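Local coordinates for VgrG protein (Vibrio cholerae, PDB 4DTH) that probably cross-links actin monomers of the host cell, through a toxin domain that binds ATP and magnesium, at residues Ala242-Trp252 against Tyr310-Tyr321. Residues are numbered along the deposited sequence; the frame is centred on the assembly and turned at random.
Sequences AKKFGIYINEW and YSESLSKNVFQY. With SO4 (sulfate ion), chain J.
A type II' beta turn, Ile249 to Trp252, presses along one side of helix 312-323, and its backbone is held by Asn317. Asn317 OD1 accepts from Glu251 N at 2.9 Å, the N-H arriving well above the carbonyl plane (54° out of it) rather than on a lone pair. The amide's other end is tied down too: Asn317 ND2 donates to Ser313 O one turn back, at 2.8 Å, which fixes the rotation of the group. Next to it Leu314 is set against one face of the Trp252 indole. With CG of Leu314 anti to the backbone N (chi1 -178°), its CD1 sits over the six-membered ring, 3.8 Å from the centroid, a CH-pi contact. Ser313 OG meets the same indole at its edge, 3.4 Å from Trp252 CD1. Glu257 accepts from Trp252 NE1 and also bonds Ser311 OG, the N-cap hydroxyl that receives Leu314 N at 3.1 Å, so one carboxylate links the indole to the helix start. Farther along, Ile249 CG2 packs 4.0 Å from Tyr321 CB, while Asn250 OD1 lies at the edge of the Tyr321 ring. At the far end Lys243 NZ and Tyr310 OH both donate to a sulfate, probably from the crystallisation liquor. Altogether, a type II' turn that follows helix 221-245 docks along a serine-capped helix of the actin cross-linking domain, a mid-helix asparagine side chain bonding the turn's backbone.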
# COMPACT_ATOMS: atom_id res chain seq x y z
N ALA A 242 -13.45 14.33 3.54
CA ALA A 242 -13.28 15.65 2.91
C ALA A 242 -13.86 16.74 3.82
O ALA A 242 -13.26 17.80 3.96
CB ALA A 242 -13.97 15.68 1.55
N LYS A 243 -15.00 16.45 4.46
CA LYS A 243 -15.68 17.35 5.38
C LYS A 243 -14.88 17.46 6.68
O LYS A 243 -14.66 18.57 7.19
CB LYS A 243 -17.07 16.79 5.67
CG LYS A 243 -18.16 17.82 5.72
CD LYS A 243 -19.47 17.14 6.10
CE LYS A 243 -20.04 17.72 7.36
NZ LYS A 243 -21.23 16.96 7.83
N LYS A 244 -14.46 16.30 7.22
CA LYS A 244 -13.70 16.22 8.48
C LYS A 244 -12.35 16.95 8.38
O LYS A 244 -12.03 17.77 9.26
CB LYS A 244 -13.48 14.72 8.79
CG LYS A 244 -12.50 14.40 9.89
CD LYS A 244 -13.05 14.75 11.24
CE LYS A 244 -12.18 14.22 12.34
NZ LYS A 244 -12.60 14.79 13.64
N PHE A 245 -11.59 16.66 7.32
CA PHE A 245 -10.23 17.20 7.16
C PHE A 245 -10.10 18.45 6.29
O PHE A 245 -8.99 18.98 6.17
CB PHE A 245 -9.29 16.09 6.68
CG PHE A 245 -9.05 15.00 7.71
CD1 PHE A 245 -8.18 15.22 8.78
CD2 PHE A 245 -9.69 13.78 7.62
CE1 PHE A 245 -7.95 14.22 9.73
CE2 PHE A 245 -9.45 12.77 8.57
CZ PHE A 245 -8.59 13.00 9.62
N GLY A 246 -11.20 18.90 5.69
CA GLY A 246 -11.20 20.07 4.83
C GLY A 246 -10.34 19.84 3.59
O GLY A 246 -9.38 20.57 3.35
N ILE A 247 -10.68 18.79 2.83
CA ILE A 247 -9.90 18.39 1.65
C ILE A 247 -10.50 18.98 0.38
O ILE A 247 -11.70 18.82 0.16
CB ILE A 247 -9.80 16.84 1.56
CG1 ILE A 247 -9.18 16.24 2.86
CG2 ILE A 247 -8.99 16.40 0.32
CD1 ILE A 247 -9.32 14.71 2.97
N TYR A 248 -9.65 19.55 -0.49
CA TYR A 248 -10.13 20.05 -1.79
C TYR A 248 -10.24 18.83 -2.72
O TYR A 248 -9.21 18.23 -3.06
CB TYR A 248 -9.13 21.06 -2.37
CG TYR A 248 -9.25 22.42 -1.72
CD1 TYR A 248 -8.64 22.69 -0.50
CD2 TYR A 248 -9.98 23.44 -2.32
CE1 TYR A 248 -8.78 23.93 0.13
CE2 TYR A 248 -10.11 24.69 -1.72
CZ TYR A 248 -9.52 24.93 -0.49
OH TYR A 248 -9.64 26.16 0.10
N ILE A 249 -11.49 18.44 -3.06
CA ILE A 249 -11.85 17.32 -3.95
C ILE A 249 -12.41 17.90 -5.22
O ILE A 249 -13.48 18.52 -5.17
CB ILE A 249 -12.91 16.34 -3.34
CG1 ILE A 249 -12.57 15.87 -1.91
CG2 ILE A 249 -13.25 15.17 -4.30
CD1 ILE A 249 -11.45 14.89 -1.78
N ASN A 250 -11.75 17.66 -6.38
CA ASN A 250 -12.23 18.16 -7.68
C ASN A 250 -12.41 19.67 -7.58
O ASN A 250 -11.46 20.36 -7.21
CB ASN A 250 -13.54 17.44 -8.11
CG ASN A 250 -13.42 16.60 -9.33
OD1 ASN A 250 -12.32 16.18 -9.72
ND2 ASN A 250 -14.56 16.28 -9.89
N GLU A 251 -13.66 20.16 -7.73
CA GLU A 251 -13.98 21.58 -7.63
C GLU A 251 -14.61 21.97 -6.28
O GLU A 251 -14.94 23.14 -6.09
CB GLU A 251 -14.85 22.04 -8.82
CG GLU A 251 -14.09 22.10 -10.14
CD GLU A 251 -14.94 22.40 -11.35
OE1 GLU A 251 -15.56 23.49 -11.41
OE2 GLU A 251 -14.97 21.55 -12.27
N TRP A 252 -14.76 21.01 -5.34
CA TRP A 252 -15.35 21.31 -4.03
C TRP A 252 -14.34 22.02 -3.15
O TRP A 252 -13.21 21.56 -2.98
CB TRP A 252 -15.84 20.05 -3.30
CG TRP A 252 -16.54 20.36 -2.01
CD1 TRP A 252 -17.80 20.87 -1.86
CD2 TRP A 252 -16.04 20.14 -0.68
NE1 TRP A 252 -18.10 21.00 -0.53
CE2 TRP A 252 -17.06 20.52 0.22
CE3 TRP A 252 -14.84 19.61 -0.17
CZ2 TRP A 252 -16.91 20.41 1.61
CZ3 TRP A 252 -14.69 19.50 1.21
CH2 TRP A 252 -15.73 19.89 2.08
N TYR A 310 -24.90 14.59 2.13
CA TYR A 310 -23.92 15.67 1.90
C TYR A 310 -24.47 16.72 0.98
O TYR A 310 -25.42 16.45 0.24
CB TYR A 310 -22.61 15.10 1.36
CG TYR A 310 -21.95 14.16 2.34
CD1 TYR A 310 -21.28 14.65 3.46
CD2 TYR A 310 -22.09 12.78 2.22
CE1 TYR A 310 -20.73 13.79 4.41
CE2 TYR A 310 -21.55 11.91 3.16
CZ TYR A 310 -20.86 12.42 4.25
OH TYR A 310 -20.34 11.57 5.19
N SER A 311 -23.87 17.92 1.01
CA SER A 311 -24.30 19.03 0.16
C SER A 311 -24.24 18.62 -1.30
O SER A 311 -23.51 17.67 -1.63
CB SER A 311 -23.40 20.24 0.38
OG SER A 311 -22.10 19.98 -0.14
N GLU A 312 -25.01 19.30 -2.16
CA GLU A 312 -25.02 19.05 -3.59
C GLU A 312 -23.61 19.14 -4.18
O GLU A 312 -23.20 18.24 -4.91
CB GLU A 312 -25.99 19.99 -4.34
CG GLU A 312 -25.96 19.86 -5.87
CD GLU A 312 -26.21 18.50 -6.49
OE1 GLU A 312 -26.68 17.58 -5.78
OE2 GLU A 312 -25.97 18.36 -7.71
N SER A 313 -22.86 20.20 -3.83
CA SER A 313 -21.50 20.41 -4.32
C SER A 313 -20.54 19.29 -3.91
O SER A 313 -19.84 18.75 -4.76
CB SER A 313 -20.97 21.78 -3.91
OG SER A 313 -19.67 21.92 -4.46
N LEU A 314 -20.55 18.91 -2.62
CA LEU A 314 -19.68 17.82 -2.18
C LEU A 314 -20.06 16.50 -2.85
O LEU A 314 -19.16 15.81 -3.34
CB LEU A 314 -19.66 17.71 -0.64
CG LEU A 314 -18.74 16.64 -0.03
CD1 LEU A 314 -17.27 16.76 -0.53
CD2 LEU A 314 -18.82 16.69 1.49
N SER A 315 -21.37 16.19 -2.94
CA SER A 315 -21.88 14.97 -3.56
C SER A 315 -21.47 14.87 -5.05
O SER A 315 -20.96 13.84 -5.46
CB SER A 315 -23.40 14.90 -3.43
OG SER A 315 -23.80 14.89 -2.07
N LYS A 316 -21.70 15.95 -5.82
CA LYS A 316 -21.38 16.03 -7.26
C LYS A 316 -19.89 15.89 -7.47
O LYS A 316 -19.46 15.14 -8.36
CB LYS A 316 -21.89 17.38 -7.85
CG LYS A 316 -21.54 17.65 -9.32
CD LYS A 316 -20.87 19.01 -9.51
CE LYS A 316 -20.36 19.18 -10.92
NZ LYS A 316 -18.99 19.77 -10.96
N ASN A 317 -19.08 16.61 -6.67
CA ASN A 317 -17.64 16.56 -6.78
C ASN A 317 -17.03 15.20 -6.45
O ASN A 317 -16.14 14.76 -7.18
CB ASN A 317 -16.99 17.70 -6.02
CG ASN A 317 -17.06 18.98 -6.83
OD1 ASN A 317 -16.33 19.15 -7.81
ND2 ASN A 317 -17.98 19.88 -6.47
N VAL A 318 -17.52 14.51 -5.41
CA VAL A 318 -17.04 13.18 -5.03
C VAL A 318 -17.45 12.19 -6.13
O VAL A 318 -16.61 11.41 -6.59
CB VAL A 318 -17.54 12.73 -3.61
CG1 VAL A 318 -17.29 11.24 -3.37
CG2 VAL A 318 -16.88 13.57 -2.51
N PHE A 319 -18.72 12.24 -6.57
CA PHE A 319 -19.22 11.36 -7.63
C PHE A 319 -18.38 11.50 -8.91
O PHE A 319 -17.87 10.49 -9.38
CB PHE A 319 -20.73 11.58 -7.89
CG PHE A 319 -21.31 10.57 -8.85
CD1 PHE A 319 -21.27 10.79 -10.22
CD2 PHE A 319 -21.87 9.38 -8.38
CE1 PHE A 319 -21.78 9.83 -11.12
CE2 PHE A 319 -22.39 8.44 -9.28
CZ PHE A 319 -22.34 8.67 -10.64
N GLN A 320 -18.19 12.74 -9.42
CA GLN A 320 -17.40 13.01 -10.64
C GLN A 320 -15.94 12.58 -10.48
O GLN A 320 -15.37 11.99 -11.40
CB GLN A 320 -17.48 14.50 -11.04
CG GLN A 320 -16.93 14.78 -12.46
CD GLN A 320 -16.58 16.23 -12.75
OE1 GLN A 320 -16.56 17.09 -11.86
NE2 GLN A 320 -16.26 16.51 -14.00
N TYR A 321 -15.34 12.89 -9.31
CA TYR A 321 -13.96 12.54 -9.02
C TYR A 321 -13.72 11.05 -9.26
O TYR A 321 -12.80 10.69 -9.99
CB TYR A 321 -13.60 12.93 -7.58
CG TYR A 321 -12.20 12.51 -7.19
CD1 TYR A 321 -11.10 13.25 -7.61
CD2 TYR A 321 -11.98 11.39 -6.40
CE1 TYR A 321 -9.80 12.87 -7.27
CE2 TYR A 321 -10.69 10.99 -6.05
CZ TYR A 321 -9.60 11.74 -6.48
OH TYR A 321 -8.33 11.37 -6.14
S SO4 J . -20.50 13.54 8.57
O1 SO4 J . -19.68 14.53 9.26
O2 SO4 J . -21.62 14.22 7.92
O3 SO4 J . -19.70 12.84 7.56
O4 SO4 J . -21.00 12.57 9.56